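Long-range contacts in STU0660 (Streptococcus thermophilus, PDB 3ZTH), which is a large Csn2 protein of CRISPR-mediated bacterial immunity that binds magnesium and probably acts by binding DNA: residues A[200-205]-A[233-238]; A[306-311]-A[329-334]; A[2-7]-A[65-70]. One frame throughout, in Å; residues are numbered along the deposited sequence.

Interaction 1 of 3, residues A[200-205]-A[233-238]; sequences LIVLKN and TFILFP
Strands 200-204 and 233-237 run parallel, their axes 4.8 Å apart at 17°, and four backbone bonds join them. The bonds start tight and end looser. Ile201 N gives a nearly straight bond, 2.8 Å long, to Thr233 O, almost along the C=O axis. At the other end Phe237 N stands 3.3 Å from Leu203 O and the N-H...O angle falls to 150°. On one face Leu200, with CG anti to its backbone N (chi1 172°), turns CD1 across to Thr233 CG2 at 3.6 Å and on to Ile235 CD1. The pair belongs to a beta-alpha-beta crossover through helix 212-228, consistent with the P-loop NTPase clan of this family. That helix covers the face of Ile201, Leu203, Phe234 and Leu236. Here Leu203 lies alongside its neighbours. Its CB is 3.7 Å from Leu236 CD2, and its CD1 meets Phe234 CE1. The looser end lies past Phe237, whose ring edge receives Val202 CG1 at 3.8 Å. Lys204 leads away to Ser81 and, by cation-pi, Trp35. There the strands part, and a water joins them: it donates to Phe237 O and takes a weak bond from Asn205 N.

Interaction 2 of 3, residues A[306-311]-A[329-334]; sequences RQPSLS and YRIRCS
This is a loop-to-loop contact, one side-chain-to-backbone hydrogen bond beside a small apolar patch, with the two loops flanking helix 312-324 in the C-terminal helical part of the chain. Their touching parts run 70° apart. Ser311 is the N-cap of helix 312-324: its OG takes a bond from the backbone N of Asp314. The second loop follows the same helix, whose Asn319 holds the backbone N of Ile331. Leu310 and Ile331 both rest on Leu318 and cross at about a right angle, with Leu310 CD1 3.5 Å from Ile331 CD1. Pro308 CG lies further off, 4.3 Å from Ile331 CD1. The Pro308 side chain is about 9 Å from a bound magnesium ion, near the metal site but not a ligand. Tyr329, with CG anti to its backbone N (chi1 -176°), brings its hydroxyl to within 3.5 Å of Gln307 CG. That OH is buried and has no polar partner in the model. Ser309 OG of this chain bonds to Asp314 OD2 and the backbone N of Ser311 of the second subunit. The chain of Gln307 is extended beyond CG and carries its amide past Ile331, where NE2 is 3.6 Å from Ile331 CG2. Gln307 OE1 takes the bond from Arg332 N at 2.6 Å; the bond is fairly straight (N-H...O 161°), but the donor sits above the carbonyl plane.

Interaction 3 of 3, residues A[2-7]-A[65-70]; sequences KFFVQH and EAREIV
Residues 2-5 form a strand, while 65-70 is a loop without regular structure that passes the start of the strand at Lys2. The backbones come nearest at Lys2 and Glu65, with CA atoms 5.5 Å apart, and no hydrogen bond links the two segments. Arg67, at the turn of the loop, has a positive phi. Side chains carry the contact. The main one is a cation-pi stack. The Arg67 chain is bent at chi2 (56°), and its guanidinium lies over one face of the Phe4 ring. Arg67 CZ is 3.8 Å from the Phe4 ring centroid, and the two planes are tilted by 28°. The terminal nitrogens sit toward the rim: Arg67 NH2 is 3.4 Å from Phe4 CE1, and Arg67 NH1 is 3.5 Å from Phe4 CE2. A weak bond from Arg67 NH1 to Glu65 O, 3.3 Å long, helps hold the group there. Glu65 CA meets the edge of the same ring. Glu65 CG, anti to the carbonyl carbon (chi1 -46°), packs crosswise on Lys2 CB at 3.8 Å. The bend at chi2 then turns the carboxylate toward Lys2 N, without a hydrogen bond. The amine of Lys2 goes the other way, to a salt bridge with Glu14. On the other side of the strand from Phe4, Phe3 CE1 still reaches Val70 CG1 at 4.4 Å. The strand is the middle one of a three-stranded antiparallel sheet, between strands 13-16 and 62-63. Val70 follows strand 62-63 and packs on Phe42 of helix 28-43, while Val5 rests on Ile37 of that helix.

How the interactions relate
Interaction 1 is the core contact, close to the centre of the chain. Interactions 2 and 3 are only partly buried, each mixing buried residues with exposed ones. They hold different elements: two parallel strands of the mixed sheet in interaction 1, two loops around one helix in interaction 2, and a strand of the small antiparallel sheet with a loop in interaction 3. Their chemistry follows. Repeated backbone bonds serve the first, a single amide-to-backbone bond the second, and a cation-pi stack the third. Interactions 1 and 3 approach to about 4 Å between nearest atoms without touching. Interactions 1 and 2 both reach the second subunit; interaction 3 meets no other chain of the assembly.

Interaction 1 of 3, residues A[200-205]-A[233-238]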
loop_
_atom_site.group_PDB
_atom_site.type_symbol
_atom_site.label_atom_id
_atom_site.label_comp_id
_atom_site.label_asym_id
_atom_site.label_seq_id
_atom_site.Cartn_x
_atom_site.Cartn_y
_atom_site.Cartn_z
ATOM N N LEU A 200 -23.469 18.127 -16.964
ATOM C CA LEU A 200 -24.220 18.766 -15.904
ATOM C C LEU A 200 -23.212 19.383 -14.960
ATOM O O LEU A 200 -22.406 18.682 -14.364
ATOM C CB LEU A 200 -25.070 17.742 -15.172
ATOM C CG LEU A 200 -25.782 18.231 -13.915
ATOM C CD1 LEU A 200 -26.599 19.493 -14.211
ATOM C CD2 LEU A 200 -26.671 17.102 -13.403
ATOM N N ILE A 201 -23.256 20.702 -14.836
ATOM C CA ILE A 201 -22.328 21.410 -13.975
ATOM C C ILE A 201 -23.047 22.141 -12.849
ATOM O O ILE A 201 -23.920 22.973 -13.094
ATOM C CB ILE A 201 -21.502 22.405 -14.808
ATOM C CG1 ILE A 201 -20.794 21.644 -15.934
ATOM C CG2 ILE A 201 -20.499 23.135 -13.922
ATOM C CD1 ILE A 201 -19.885 22.497 -16.775
ATOM N N VAL A 202 -22.666 21.816 -11.618
ATOM C CA VAL A 202 -23.250 22.413 -10.417
ATOM C C VAL A 202 -22.307 23.436 -9.804
ATOM O O VAL A 202 -21.130 23.147 -9.601
ATOM C CB VAL A 202 -23.539 21.334 -9.349
ATOM C CG1 VAL A 202 -23.886 21.982 -8.031
ATOM C CG2 VAL A 202 -24.675 20.450 -9.799
ATOM N N LEU A 203 -22.830 24.619 -9.487
ATOM C CA LEU A 203 -22.017 25.679 -8.889
ATOM C C LEU A 203 -22.602 26.317 -7.630
ATOM O O LEU A 203 -23.641 26.966 -7.681
ATOM C CB LEU A 203 -21.773 26.782 -9.916
ATOM C CG LEU A 203 -20.722 26.510 -10.991
ATOM C CD1 LEU A 203 -21.116 27.193 -12.294
ATOM C CD2 LEU A 203 -19.376 27.019 -10.507
ATOM N N LYS A 204 -21.938 26.146 -6.496
ATOM C CA LYS A 204 -22.419 26.775 -5.278
ATOM C C LYS A 204 -21.239 27.337 -4.499
ATOM O O LYS A 204 -20.100 26.968 -4.753
ATOM C CB LYS A 204 -23.222 25.783 -4.422
ATOM C CG LYS A 204 -22.425 24.901 -3.486
ATOM C CD LYS A 204 -23.380 24.098 -2.594
ATOM C CE LYS A 204 -22.655 23.425 -1.415
ATOM N NZ LYS A 204 -21.700 22.360 -1.824
ATOM N N ASN A 205 -21.522 28.255 -3.579
ATOM C CA ASN A 205 -20.505 28.896 -2.742
ATOM C C ASN A 205 -19.664 29.944 -3.444
ATOM O O ASN A 205 -18.826 30.566 -2.822
ATOM C CB ASN A 205 -19.555 27.857 -2.147
ATOM C CG ASN A 205 -20.278 26.784 -1.384
ATOM O OD1 ASN A 205 -21.047 27.072 -0.469
ATOM N ND2 ASN A 205 -20.036 25.530 -1.750
ATOM N N THR A 233 -25.956 21.727 -19.197
ATOM C CA THR A 233 -26.894 22.112 -18.148
ATOM C C THR A 233 -26.172 22.617 -16.900
ATOM O O THR A 233 -25.221 21.999 -16.410
ATOM C CB THR A 233 -27.809 20.941 -17.733
ATOM O OG1 THR A 233 -28.647 20.576 -18.835
ATOM C CG2 THR A 233 -28.688 21.343 -16.563
ATOM N N PHE A 234 -26.642 23.752 -16.399
ATOM C CA PHE A 234 -26.087 24.375 -15.204
ATOM C C PHE A 234 -27.112 24.389 -14.056
ATOM O O PHE A 234 -28.294 24.666 -14.268
ATOM C CB PHE A 234 -25.686 25.821 -15.519
ATOM C CG PHE A 234 -24.324 25.966 -16.138
ATOM C CD1 PHE A 234 -23.182 25.929 -15.351
ATOM C CD2 PHE A 234 -24.184 26.194 -17.506
ATOM C CE1 PHE A 234 -21.914 26.126 -15.920
ATOM C CE2 PHE A 234 -22.928 26.389 -18.082
ATOM C CZ PHE A 234 -21.797 26.355 -17.290
ATOM N N ILE A 235 -26.657 24.066 -12.848
ATOM C CA ILE A 235 -27.507 24.118 -11.658
ATOM C C ILE A 235 -26.747 24.991 -10.662
ATOM O O ILE A 235 -25.686 24.595 -10.175
ATOM C CB ILE A 235 -27.725 22.751 -11.003
ATOM C CG1 ILE A 235 -28.604 21.868 -11.881
ATOM C CG2 ILE A 235 -28.440 22.934 -9.664
ATOM C CD1 ILE A 235 -28.888 20.487 -11.265
ATOM N N LEU A 236 -27.289 26.174 -10.379
ATOM C CA LEU A 236 -26.676 27.131 -9.460
ATOM C C LEU A 236 -27.458 27.247 -8.145
ATOM O O LEU A 236 -28.659 26.989 -8.105
ATOM C CB LEU A 236 -26.613 28.512 -10.125
ATOM C CG LEU A 236 -26.158 28.584 -11.597
ATOM C CD1 LEU A 236 -26.339 30.004 -12.123
ATOM C CD2 LEU A 236 -24.709 28.155 -11.735
ATOM N N PHE A 237 -26.765 27.628 -7.075
ATOM C CA PHE A 237 -27.371 27.832 -5.756
ATOM C C PHE A 237 -27.027 29.266 -5.360
ATOM O O PHE A 237 -26.094 29.504 -4.583
ATOM C CB PHE A 237 -26.779 26.865 -4.728
ATOM C CG PHE A 237 -27.176 25.436 -4.940
ATOM C CD1 PHE A 237 -26.522 24.653 -5.890
ATOM C CD2 PHE A 237 -28.202 24.872 -4.194
ATOM C CE1 PHE A 237 -26.881 23.328 -6.092
ATOM C CE2 PHE A 237 -28.570 23.546 -4.383
ATOM C CZ PHE A 237 -27.906 22.769 -5.338
ATOM N N PRO A 238 -27.765 30.245 -5.906
ATOM C CA PRO A 238 -27.533 31.666 -5.617
ATOM C C PRO A 238 -27.809 32.069 -4.180
ATOM O O PRO A 238 -28.615 31.445 -3.492
ATOM C CB PRO A 238 -28.474 32.384 -6.580
ATOM C CG PRO A 238 -28.667 31.404 -7.689
ATOM C CD PRO A 238 -28.782 30.088 -6.960
HETATM O O HOH W 1 -23.200 30.417 -4.484
#

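Interaction 2 of 3, residues A[306-311]-A[329-334]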
loop_
_atom_site.group_PDB
_atom_site.type_symbol
_atom_site.label_atom_id
_atom_site.label_comp_id
_atom_site.label_asym_id
_atom_site.label_seq_id
_atom_site.Cartn_x
_atom_site.Cartn_y
_atom_site.Cartn_z
ATOM N N ARG A 306 -38.295 37.107 11.587
ATOM C CA ARG A 306 -37.922 38.510 11.453
ATOM C C ARG A 306 -38.289 38.957 10.048
ATOM O O ARG A 306 -37.923 38.298 9.081
ATOM C CB ARG A 306 -36.414 38.686 11.635
ATOM C CG ARG A 306 -35.873 38.289 12.995
ATOM C CD ARG A 306 -34.351 38.382 13.015
ATOM N NE ARG A 306 -33.825 38.446 14.376
ATOM C CZ ARG A 306 -32.533 38.554 14.680
ATOM N NH1 ARG A 306 -31.618 38.607 13.718
ATOM N NH2 ARG A 306 -32.157 38.624 15.951
ATOM N N GLN A 307 -39.002 40.072 9.933
ATOM C CA GLN A 307 -39.386 40.588 8.623
ATOM C C GLN A 307 -38.170 41.078 7.873
ATOM O O GLN A 307 -37.433 41.924 8.373
ATOM C CB GLN A 307 -40.339 41.764 8.753
ATOM C CG GLN A 307 -41.764 41.387 8.984
ATOM C CD GLN A 307 -42.697 42.495 8.566
ATOM O OE1 GLN A 307 -43.919 42.348 8.635
ATOM N NE2 GLN A 307 -42.127 43.617 8.123
ATOM N N PRO A 308 -37.942 40.562 6.656
ATOM C CA PRO A 308 -36.772 41.029 5.909
ATOM C C PRO A 308 -36.964 42.498 5.565
ATOM O O PRO A 308 -38.087 42.948 5.333
ATOM C CB PRO A 308 -36.759 40.124 4.677
ATOM C CG PRO A 308 -38.211 39.853 4.458
ATOM C CD PRO A 308 -38.720 39.593 5.864
ATOM N N SER A 309 -35.866 43.247 5.573
ATOM C CA SER A 309 -35.904 44.665 5.259
ATOM C C SER A 309 -36.098 44.796 3.753
ATOM O O SER A 309 -35.266 44.332 2.964
ATOM C CB SER A 309 -34.595 45.340 5.689
ATOM O OG SER A 309 -34.676 46.749 5.551
ATOM N N LEU A 310 -37.206 45.416 3.362
ATOM C CA LEU A 310 -37.509 45.588 1.954
ATOM C C LEU A 310 -38.192 46.916 1.699
ATOM O O LEU A 310 -38.747 47.526 2.617
ATOM C CB LEU A 310 -38.429 44.465 1.464
ATOM C CG LEU A 310 -37.941 43.021 1.553
ATOM C CD1 LEU A 310 -39.071 42.076 1.138
ATOM C CD2 LEU A 310 -36.721 42.839 0.665
ATOM N N SER A 311 -38.145 47.354 0.443
ATOM C CA SER A 311 -38.792 48.591 0.042
ATOM C C SER A 311 -40.294 48.323 0.079
ATOM O O SER A 311 -40.735 47.173 0.059
ATOM C CB SER A 311 -38.380 48.988 -1.377
ATOM O OG SER A 311 -38.935 48.102 -2.340
ATOM N N TYR A 329 -47.796 33.685 4.501
ATOM C CA TYR A 329 -46.934 34.739 5.032
ATOM C C TYR A 329 -47.143 36.113 4.400
ATOM O O TYR A 329 -47.354 36.231 3.191
ATOM C CB TYR A 329 -45.461 34.371 4.896
ATOM C CG TYR A 329 -44.571 35.407 5.532
ATOM C CD1 TYR A 329 -44.412 35.453 6.923
ATOM C CD2 TYR A 329 -43.930 36.377 4.759
ATOM C CE1 TYR A 329 -43.642 36.437 7.526
ATOM C CE2 TYR A 329 -43.153 37.373 5.353
ATOM C CZ TYR A 329 -43.014 37.396 6.737
ATOM O OH TYR A 329 -42.242 38.365 7.330
ATOM N N ARG A 330 -47.075 37.152 5.228
ATOM C CA ARG A 330 -47.245 38.515 4.745
ATOM C C ARG A 330 -46.399 39.507 5.523
ATOM O O ARG A 330 -46.346 39.478 6.753
ATOM C CB ARG A 330 -48.709 38.964 4.852
ATOM C CG ARG A 330 -49.702 38.185 4.017
ATOM C CD ARG A 330 -49.706 38.613 2.562
ATOM N NE ARG A 330 -50.709 37.859 1.814
ATOM C CZ ARG A 330 -50.644 36.549 1.590
ATOM N NH1 ARG A 330 -49.620 35.844 2.051
ATOM N NH2 ARG A 330 -51.609 35.937 0.916
ATOM N N ILE A 331 -45.737 40.389 4.791
ATOM C CA ILE A 331 -44.947 41.435 5.409
ATOM C C ILE A 331 -45.993 42.460 5.859
ATOM O O ILE A 331 -46.847 42.860 5.071
ATOM C CB ILE A 331 -43.977 42.051 4.375
ATOM C CG1 ILE A 331 -42.822 41.079 4.133
ATOM C CG2 ILE A 331 -43.480 43.412 4.843
ATOM C CD1 ILE A 331 -41.959 41.434 2.951
ATOM N N ARG A 332 -45.959 42.850 7.128
ATOM C CA ARG A 332 -46.921 43.821 7.640
ATOM C C ARG A 332 -46.354 45.236 7.611
ATOM O O ARG A 332 -45.172 45.457 7.886
ATOM C CB ARG A 332 -47.356 43.470 9.072
ATOM C CG ARG A 332 -48.488 42.440 9.191
ATOM C CD ARG A 332 -47.999 41.001 9.058
ATOM N NE ARG A 332 -49.065 40.036 9.338
ATOM C CZ ARG A 332 -48.941 38.712 9.234
ATOM N NH1 ARG A 332 -47.790 38.165 8.852
ATOM N NH2 ARG A 332 -49.977 37.929 9.515
ATOM N N CYS A 333 -47.214 46.188 7.273
ATOM C CA CYS A 333 -46.837 47.592 7.187
ATOM C C CYS A 333 -45.987 48.058 8.361
ATOM O O CYS A 333 -46.375 47.902 9.518
ATOM C CB CYS A 333 -48.095 48.455 7.098
ATOM S SG CYS A 333 -47.777 50.226 7.073
ATOM N N SER A 334 -44.830 48.635 8.055
ATOM C CA SER A 334 -43.930 49.140 9.089
ATOM C C SER A 334 -44.653 50.098 10.040
ATOM O O SER A 334 -45.578 50.814 9.642
ATOM C CB SER A 334 -42.739 49.860 8.445
ATOM O OG SER A 334 -41.955 50.535 9.415
#

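Interaction 3 of 3, residues A[2-7]-A[65-70]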
loop_
_atom_site.group_PDB
_atom_site.type_symbol
_atom_site.label_atom_id
_atom_site.label_comp_id
_atom_site.label_asym_id
_atom_site.label_seq_id
_atom_site.Cartn_x
_atom_site.Cartn_y
_atom_site.Cartn_z
ATOM N N LYS A 2 -37.654 17.448 -15.220
ATOM C CA LYS A 2 -37.822 17.462 -13.777
ATOM C C LYS A 2 -37.039 16.369 -13.062
ATOM O O LYS A 2 -36.855 15.275 -13.593
ATOM C CB LYS A 2 -39.302 17.321 -13.416
ATOM C CG LYS A 2 -40.131 18.554 -13.702
ATOM C CD LYS A 2 -41.592 18.303 -13.367
ATOM C CE LYS A 2 -42.449 19.521 -13.662
ATOM N NZ LYS A 2 -42.053 20.671 -12.811
ATOM N N PHE A 3 -36.554 16.699 -11.867
ATOM C CA PHE A 3 -35.840 15.749 -11.033
ATOM C C PHE A 3 -36.710 15.614 -9.793
ATOM O O PHE A 3 -37.112 16.618 -9.198
ATOM C CB PHE A 3 -34.464 16.269 -10.577
ATOM C CG PHE A 3 -33.391 16.252 -11.642
ATOM C CD1 PHE A 3 -33.551 15.536 -12.824
ATOM C CD2 PHE A 3 -32.201 16.953 -11.444
ATOM C CE1 PHE A 3 -32.539 15.519 -13.791
ATOM C CE2 PHE A 3 -31.190 16.941 -12.401
ATOM C CZ PHE A 3 -31.358 16.221 -13.579
ATOM N N PHE A 4 -37.034 14.385 -9.417
ATOM C CA PHE A 4 -37.805 14.168 -8.205
ATOM C C PHE A 4 -36.817 13.461 -7.288
ATOM O O PHE A 4 -36.640 12.247 -7.350
ATOM C CB PHE A 4 -39.047 13.331 -8.506
ATOM C CG PHE A 4 -40.165 14.131 -9.114
ATOM C CD1 PHE A 4 -40.939 14.978 -8.321
ATOM C CD2 PHE A 4 -40.413 14.085 -10.486
ATOM C CE1 PHE A 4 -41.944 15.767 -8.883
ATOM C CE2 PHE A 4 -41.417 14.874 -11.056
ATOM C CZ PHE A 4 -42.182 15.717 -10.255
ATOM N N VAL A 5 -36.145 14.258 -6.464
ATOM C CA VAL A 5 -35.111 13.762 -5.567
ATOM C C VAL A 5 -35.640 13.110 -4.314
ATOM O O VAL A 5 -36.476 13.674 -3.600
ATOM C CB VAL A 5 -34.147 14.902 -5.161
ATOM C CG1 VAL A 5 -32.973 14.342 -4.364
ATOM C CG2 VAL A 5 -33.658 15.625 -6.406
ATOM N N GLN A 6 -35.121 11.923 -4.038
ATOM C CA GLN A 6 -35.529 11.176 -2.873
ATOM C C GLN A 6 -35.156 11.857 -1.563
ATOM O O GLN A 6 -34.033 12.335 -1.376
ATOM C CB GLN A 6 -34.918 9.787 -2.914
ATOM C CG GLN A 6 -35.674 8.788 -2.068
ATOM C CD GLN A 6 -35.229 7.375 -2.337
ATOM O OE1 GLN A 6 -35.014 6.987 -3.494
ATOM N NE2 GLN A 6 -35.093 6.585 -1.272
ATOM N N HIS A 7 -36.122 11.883 -0.654
ATOM C CA HIS A 7 -35.957 12.475 0.661
ATOM C C HIS A 7 -36.110 11.345 1.670
ATOM O O HIS A 7 -37.007 10.518 1.547
ATOM C CB HIS A 7 -37.047 13.515 0.896
ATOM C CG HIS A 7 -36.887 14.280 2.171
ATOM N ND1 HIS A 7 -36.116 15.417 2.264
ATOM C CD2 HIS A 7 -37.397 14.069 3.408
ATOM C CE1 HIS A 7 -36.160 15.877 3.502
ATOM N NE2 HIS A 7 -36.932 15.077 4.216
ATOM N N GLU A 65 -40.135 13.279 -14.842
ATOM C CA GLU A 65 -41.557 13.596 -14.895
ATOM C C GLU A 65 -42.409 12.339 -14.940
ATOM O O GLU A 65 -43.378 12.207 -14.193
ATOM C CB GLU A 65 -41.872 14.442 -16.129
ATOM C CG GLU A 65 -40.919 15.607 -16.370
ATOM C CD GLU A 65 -39.685 15.221 -17.193
ATOM O OE1 GLU A 65 -38.832 14.452 -16.695
ATOM O OE2 GLU A 65 -39.576 15.695 -18.349
ATOM N N ALA A 66 -42.046 11.420 -15.824
ATOM C CA ALA A 66 -42.790 10.176 -15.978
ATOM C C ALA A 66 -42.624 9.268 -14.769
ATOM O O ALA A 66 -43.214 8.190 -14.706
ATOM C CB ALA A 66 -42.333 9.452 -17.239
ATOM N N ARG A 67 -41.825 9.712 -13.808
ATOM C CA ARG A 67 -41.567 8.935 -12.607
ATOM C C ARG A 67 -40.615 7.782 -12.881
ATOM O O ARG A 67 -40.598 6.786 -12.164
ATOM C CB ARG A 67 -42.874 8.410 -12.012
ATOM C CG ARG A 67 -43.380 9.256 -10.858
ATOM C CD ARG A 67 -43.559 10.712 -11.245
ATOM N NE ARG A 67 -43.814 11.546 -10.075
ATOM C CZ ARG A 67 -44.275 12.789 -10.130
ATOM N NH1 ARG A 67 -44.538 13.357 -11.300
ATOM N NH2 ARG A 67 -44.480 13.465 -9.009
ATOM N N GLU A 68 -39.819 7.929 -13.932
ATOM C CA GLU A 68 -38.837 6.918 -14.285
ATOM C C GLU A 68 -37.508 7.288 -13.641
ATOM O O GLU A 68 -37.282 8.446 -13.268
ATOM C CB GLU A 68 -38.664 6.850 -15.797
ATOM C CG GLU A 68 -39.913 6.455 -16.526
ATOM C CD GLU A 68 -39.697 5.237 -17.387
ATOM O OE1 GLU A 68 -39.266 4.193 -16.833
ATOM O OE2 GLU A 68 -39.955 5.327 -18.609
ATOM N N ILE A 69 -36.622 6.307 -13.524
ATOM C CA ILE A 69 -35.327 6.548 -12.919
ATOM C C ILE A 69 -34.360 7.245 -13.862
ATOM O O ILE A 69 -34.193 6.842 -15.014
ATOM C CB ILE A 69 -34.694 5.236 -12.424
ATOM C CG1 ILE A 69 -35.481 4.716 -11.221
ATOM C CG2 ILE A 69 -33.248 5.467 -12.040
ATOM C CD1 ILE A 69 -34.941 3.420 -10.637
ATOM N N VAL A 70 -33.740 8.307 -13.364
ATOM C CA VAL A 70 -32.765 9.056 -14.140
ATOM C C VAL A 70 -31.427 8.388 -13.872
ATOM O O VAL A 70 -30.941 8.415 -12.754
ATOM C CB VAL A 70 -32.699 10.521 -13.679
ATOM C CG1 VAL A 70 -31.708 11.295 -14.539
ATOM C CG2 VAL A 70 -34.080 11.145 -13.752
#